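Local coordinates for putative peptide ABC-transport system periplasmic peptide-binding protein (Campylobacter jejuni, PDB 4OEV) that binds nickel(II), here together with oxalate, as the extracytoplasmic solute-binding component of an ABC-type importer, and belongs to a family generally assigned to peptide transport, at residues 389-392 / 393-397; 349-352 / 353-357. All coordinates share one frame; numbering follows the deposited sequence.

Contact 1. Residues 389-392 / 393-397; sequences DPDF and HTFRV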
loop_
_atom_site.group_PDB
_atom_site.type_symbol
_atom_site.label_atom_id
_atom_site.label_comp_id
_atom_site.label_asym_id
_atom_site.label_seq_id
_atom_site.Cartn_x
_atom_site.Cartn_y
_atom_site.Cartn_z
ATOM N N ASP A 389 -10.784 -1.761 2.937
ATOM C CA ASP A 389 -11.830 -1.166 2.106
ATOM C C ASP A 389 -11.325 -0.703 0.729
ATOM O O ASP A 389 -10.218 -0.118 0.590
ATOM C CB ASP A 389 -12.498 0.014 2.861
ATOM C CG ASP A 389 -13.767 0.463 2.189
ATOM O OD1 ASP A 389 -13.681 1.234 1.194
ATOM O OD2 ASP A 389 -14.852 -0.028 2.605
ATOM N N PRO A 390 -12.103 -0.994 -0.321
ATOM C CA PRO A 390 -11.652 -0.645 -1.684
ATOM C C PRO A 390 -11.323 0.826 -1.915
ATOM O O PRO A 390 -10.660 1.134 -2.909
ATOM C CB PRO A 390 -12.838 -1.048 -2.559
ATOM C CG PRO A 390 -14.028 -1.163 -1.606
ATOM C CD PRO A 390 -13.391 -1.721 -0.342
ATOM N N ASP A 391 -11.788 1.719 -1.047
ATOM C CA ASP A 391 -11.466 3.138 -1.152
ATOM C C ASP A 391 -9.987 3.421 -0.966
ATOM O O ASP A 391 -9.455 4.339 -1.592
ATOM C CB ASP A 391 -12.279 3.942 -0.087
ATOM C CG ASP A 391 -12.080 5.489 -0.205
ATOM O OD1 ASP A 391 -12.311 6.059 -1.291
ATOM O OD2 ASP A 391 -11.698 6.141 0.793
ATOM N N PHE A 392 -9.304 2.648 -0.101
ATOM C CA PHE A 392 -7.986 3.112 0.411
ATOM C C PHE A 392 -6.834 3.196 -0.610
ATOM O O PHE A 392 -5.980 4.129 -0.552
ATOM C CB PHE A 392 -7.563 2.212 1.589
ATOM C CG PHE A 392 -8.383 2.431 2.824
ATOM C CD1 PHE A 392 -9.047 3.614 3.011
ATOM C CD2 PHE A 392 -8.548 1.411 3.762
ATOM C CE1 PHE A 392 -9.849 3.822 4.170
ATOM C CE2 PHE A 392 -9.338 1.616 4.900
ATOM C CZ PHE A 392 -9.991 2.822 5.097
ATOM N N HIS A 393 -6.750 2.254 -1.548
ATOM C CA HIS A 393 -5.731 2.480 -2.583
ATOM C C HIS A 393 -6.391 2.839 -3.923
ATOM O O HIS A 393 -5.852 2.610 -4.990
ATOM C CB HIS A 393 -4.802 1.262 -2.711
ATOM C CG HIS A 393 -3.828 1.158 -1.575
ATOM N ND1 HIS A 393 -2.578 0.590 -1.699
ATOM C CD2 HIS A 393 -3.906 1.617 -0.299
ATOM C CE1 HIS A 393 -1.953 0.646 -0.535
ATOM N NE2 HIS A 393 -2.722 1.298 0.325
ATOM N N THR A 394 -7.560 3.452 -3.886
ATOM C CA THR A 394 -8.078 3.898 -5.162
ATOM C C THR A 394 -8.263 5.375 -5.166
ATOM O O THR A 394 -7.891 6.033 -6.155
ATOM C CB THR A 394 -9.440 3.211 -5.584
ATOM O OG1 THR A 394 -10.410 3.406 -4.557
ATOM C CG2 THR A 394 -9.288 1.711 -5.851
ATOM N N PHE A 395 -8.801 5.943 -4.073
ATOM C CA PHE A 395 -9.023 7.372 -4.090
ATOM C C PHE A 395 -7.707 8.195 -4.230
ATOM O O PHE A 395 -7.579 9.067 -5.142
ATOM C CB PHE A 395 -9.806 7.813 -2.839
ATOM C CG PHE A 395 -10.404 9.223 -2.952
ATOM C CD1 PHE A 395 -11.621 9.407 -3.566
ATOM C CD2 PHE A 395 -9.710 10.343 -2.469
ATOM C CE1 PHE A 395 -12.198 10.726 -3.670
ATOM C CE2 PHE A 395 -10.250 11.664 -2.590
ATOM C CZ PHE A 395 -11.485 11.844 -3.192
ATOM N N ARG A 396 -6.709 7.924 -3.408
ATOM C CA ARG A 396 -5.480 8.741 -3.504
ATOM C C ARG A 396 -4.709 8.410 -4.783
ATOM O O ARG A 396 -3.777 9.153 -5.135
ATOM C CB ARG A 396 -4.537 8.499 -2.314
ATOM C CG ARG A 396 -5.040 9.241 -1.049
ATOM C CD ARG A 396 -4.336 8.752 0.231
ATOM N NE ARG A 396 -4.862 7.441 0.609
ATOM C CZ ARG A 396 -4.533 6.784 1.730
ATOM N NH1 ARG A 396 -5.096 5.616 1.987
ATOM N NH2 ARG A 396 -3.665 7.292 2.592
ATOM N N VAL A 397 -5.067 7.296 -5.413
ATOM C CA VAL A 397 -4.243 6.831 -6.590
ATOM C C VAL A 397 -4.754 7.332 -7.957
ATOM O O VAL A 397 -3.936 7.682 -8.833
ATOM C CB VAL A 397 -4.159 5.293 -6.592
ATOM C CG1 VAL A 397 -3.472 4.705 -7.919
ATOM C CG2 VAL A 397 -3.390 4.814 -5.399
HETATM O O HOH W 1 -8.129 0.103 -2.797
HETATM O O HOH W 2 -7.211 6.680 -0.855
#

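Contact 2. Residues 349-352 / 353-357; sequences GILQ and SEFRK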
loop_
_atom_site.group_PDB
_atom_site.type_symbol
_atom_site.label_atom_id
_atom_site.label_comp_id
_atom_site.label_asym_id
_atom_site.label_seq_id
_atom_site.Cartn_x
_atom_site.Cartn_y
_atom_site.Cartn_z
ATOM N N GLY A 349 12.238 -4.761 -18.362
ATOM C CA GLY A 349 12.906 -5.442 -19.474
ATOM C C GLY A 349 11.949 -6.166 -20.412
ATOM O O GLY A 349 12.111 -6.106 -21.640
ATOM N N ILE A 350 10.953 -6.842 -19.862
ATOM C CA ILE A 350 9.988 -7.583 -20.650
ATOM C C ILE A 350 9.093 -6.613 -21.438
ATOM O O ILE A 350 8.899 -6.788 -22.665
ATOM C CB ILE A 350 9.156 -8.515 -19.758
ATOM C CG1 ILE A 350 10.056 -9.628 -19.221
ATOM C CG2 ILE A 350 8.035 -9.166 -20.557
ATOM C CD1 ILE A 350 9.387 -10.497 -18.170
ATOM N N LEU A 351 8.630 -5.547 -20.779
ATOM C CA LEU A 351 7.824 -4.532 -21.475
ATOM C C LEU A 351 8.583 -3.950 -22.689
ATOM O O LEU A 351 8.032 -3.859 -23.786
ATOM C CB LEU A 351 7.428 -3.404 -20.516
ATOM C CG LEU A 351 6.513 -3.814 -19.381
ATOM C CD1 LEU A 351 6.242 -2.588 -18.483
ATOM C CD2 LEU A 351 5.190 -4.401 -19.871
ATOM N N GLN A 352 9.858 -3.603 -22.484
ATOM C CA GLN A 352 10.689 -3.052 -23.549
ATOM C C GLN A 352 10.768 -4.021 -24.729
ATOM O O GLN A 352 10.655 -3.629 -25.866
ATOM C CB GLN A 352 12.086 -2.722 -23.029
ATOM C CG GLN A 352 13.079 -2.250 -24.135
ATOM C CD GLN A 352 14.487 -2.118 -23.578
ATOM O OE1 GLN A 352 15.010 -3.063 -22.959
ATOM N NE2 GLN A 352 15.096 -0.953 -23.756
ATOM N N SER A 353 10.910 -5.304 -24.422
ATOM C CA SER A 353 10.895 -6.363 -25.407
ATOM C C SER A 353 9.559 -6.469 -26.156
ATOM O O SER A 353 9.536 -6.561 -27.394
ATOM C CB SER A 353 11.197 -7.722 -24.722
ATOM O OG SER A 353 10.933 -8.710 -25.702
ATOM N N GLU A 354 8.456 -6.455 -25.406
ATOM C CA GLU A 354 7.092 -6.535 -25.957
ATOM C C GLU A 354 6.802 -5.354 -26.882
ATOM O O GLU A 354 6.237 -5.521 -27.981
ATOM C CB GLU A 354 6.051 -6.572 -24.792
ATOM C CG GLU A 354 6.081 -7.876 -23.972
ATOM C CD GLU A 354 5.755 -9.113 -24.824
ATOM O OE1 GLU A 354 6.603 -9.542 -25.634
ATOM O OE2 GLU A 354 4.649 -9.668 -24.696
ATOM N N PHE A 355 7.243 -4.168 -26.465
ATOM C CA PHE A 355 6.980 -2.972 -27.261
ATOM C C PHE A 355 7.813 -2.972 -28.530
ATOM O O PHE A 355 7.383 -2.488 -29.581
ATOM C CB PHE A 355 7.292 -1.742 -26.476
ATOM C CG PHE A 355 6.405 -1.560 -25.241
ATOM C CD1 PHE A 355 5.165 -2.180 -25.134
ATOM C CD2 PHE A 355 6.852 -0.798 -24.203
ATOM C CE1 PHE A 355 4.356 -1.973 -23.992
ATOM C CE2 PHE A 355 6.047 -0.590 -23.030
ATOM C CZ PHE A 355 4.815 -1.197 -22.951
ATOM N N ARG A 356 9.046 -3.428 -28.394
ATOM C CA ARG A 356 9.954 -3.480 -29.545
ATOM C C ARG A 356 9.351 -4.316 -30.651
ATOM O O ARG A 356 9.505 -3.998 -31.850
ATOM C CB ARG A 356 11.312 -4.037 -29.130
ATOM C CG ARG A 356 12.255 -4.213 -30.311
ATOM C CD ARG A 356 13.665 -4.583 -29.930
ATOM N NE ARG A 356 14.235 -5.457 -30.977
ATOM C CZ ARG A 356 14.785 -5.012 -32.114
ATOM N NH1 ARG A 356 15.274 -5.874 -33.016
ATOM N NH2 ARG A 356 14.813 -3.702 -32.385
ATOM N N LYS A 357 8.627 -5.367 -30.268
ATOM C CA LYS A 357 8.015 -6.249 -31.255
ATOM C C LYS A 357 6.995 -5.532 -32.166
ATOM O O LYS A 357 6.815 -5.936 -33.292
ATOM C CB LYS A 357 7.318 -7.429 -30.579
ATOM C CG LYS A 357 8.249 -8.453 -29.964
ATOM C CD LYS A 357 7.463 -9.652 -29.483
ATOM C CE LYS A 357 8.258 -10.415 -28.449
ATOM N NZ LYS A 357 7.527 -11.595 -27.934
#

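Contact 1. Residues 389-392 / 393-397
Asp391 O gathers two backbone donors, Phe395 N at 3.0 Å and Thr394 N at 3.1 Å, as the chain coils into helix 395-398 from a type I beta turn that Phe392 N closes on Asp389 O (3.0 Å). Thr394 OG1 hydrogen-bonds to Pro390 O at 2.8 Å; with chi1 at 56° the hydroxyl sits between its own N and C and is turned back to the preceding turn. Threonine suits this buried place because its hydroxyl serves a carbonyl that water 1 also engages, bridging Pro390 O to His393 N, while the apolar part of the side chain can lie against Phe444 of helix 434-450. Proline fits the second position of the turn, its ring already fixing phi near the required value. Asp389 OD1 accepts from Asp391 N, two residues on, at 3.0 Å, an Asx turn that opens the segment, and Asp389 CB lies over one face of the Phe392 ring.

Asp391 and Phe395 run side by side, pointing the same way, with OD1 of Asp391 3.4 Å from Phe395 CB and carboxylate and ring planes 49° apart. The carboxylate is tied elsewhere, to Arg429 and Tyr126, and Arg429 also makes a cation-pi contact with the Phe395 ring. Arg396, bent at chi3, folds its guanidinium back so that NH1 donates to Phe392 O at 3.1 Å. Water 2 lies at the guanidinium edge, accepting from Arg396 NE and N and hydrogen-bonded to Phe392 O, while NH2 reaches Ser99 O. His393 NE2 pairs with Asp25 OD2 and ND1 with Gly385 N; the His393 side chain is about 7 Å from the oxalate. An Asx turn and a type I turn thus lead into helix 395-398, the Thr394, Phe395 and Arg396 bonds holding the join, in the buried interior near, but not part of, the oxalate pocket.

Contact 2. Residues 349-352 / 353-357
Glu354 N to Ile350 O and Phe355 N to Leu351 O, both 2.8 Å, are the shortest of four successive backbone bonds that run from 353-356 back to 349-352, each spanning four residues. Ser353 N to Gly349 O (3.1 Å) and Arg356 N to Gln352 O (3.0 Å) are longer. Within 353-357, Lys357 NZ reaches back three residues to Glu354 OE1 (3.2 Å), a salt bridge whose hydrogen bond is weak; the other carboxylate oxygen, OE2, accepts from Asp267 N, so the glutamate ties the helix to a neighbouring loop.

The side chains pack at the same four-residue spacing. Glu354 has chi1 at -69°, which lays its CG beside Ile350 CG2 at 4.1 Å, the two chains pointing the same way, so its CG methylene gives the isoleucine an apolar neighbour; the bend at chi2 then turns the carboxylate away, toward Asp267 N and Lys357. Phe355 has CG anti to its carbonyl carbon (chi1 -64°), which swings the ring back over the preceding turn: Leu351 O stands 3.1 Å above one face, offset toward the rim, and Leu351 CB touches Phe355 CE2 at 4.0 Å. Leucine and phenylalanine suit this buried side, meeting Leu244 of strand 241-246 and, respectively, Leu457 and Ile455 of strand 454-467. Gln352, extended beyond CG, uses its amide to hydrogen-bond Ser362 O of strand 361-367. Arg356 fits the solvent-exposed surface. This is the regular i to i+4 pattern of an amphipathic alpha-helix, here the crossover helix of the beta-alpha-beta unit formed by strand 329-338, helix 342-357 and strand 361-367.

How the contacts relate
Along the chain contact 2 comes first, on helix 342-357, and contact 1 follows after strands 361-367 and 379-384, where a loop runs into helix 395-398. Their centres lie about 30 Å apart and their nearest atoms about 16 Å, so they do not touch. Contact 1 is buried, its centre about 10 Å from that of the chain; the centre of contact 2, which is partly buried, is about 27 Å out. Strand 379-384, which pairs with strand 241-246 and contributes residues to the oxalate pocket, links them: helix 342-357 packs on that strand's sheet, and the loop of contact 1 follows the strand. Thus one contact belongs to a peripheral crossover helix, the other to the interior near the ligand.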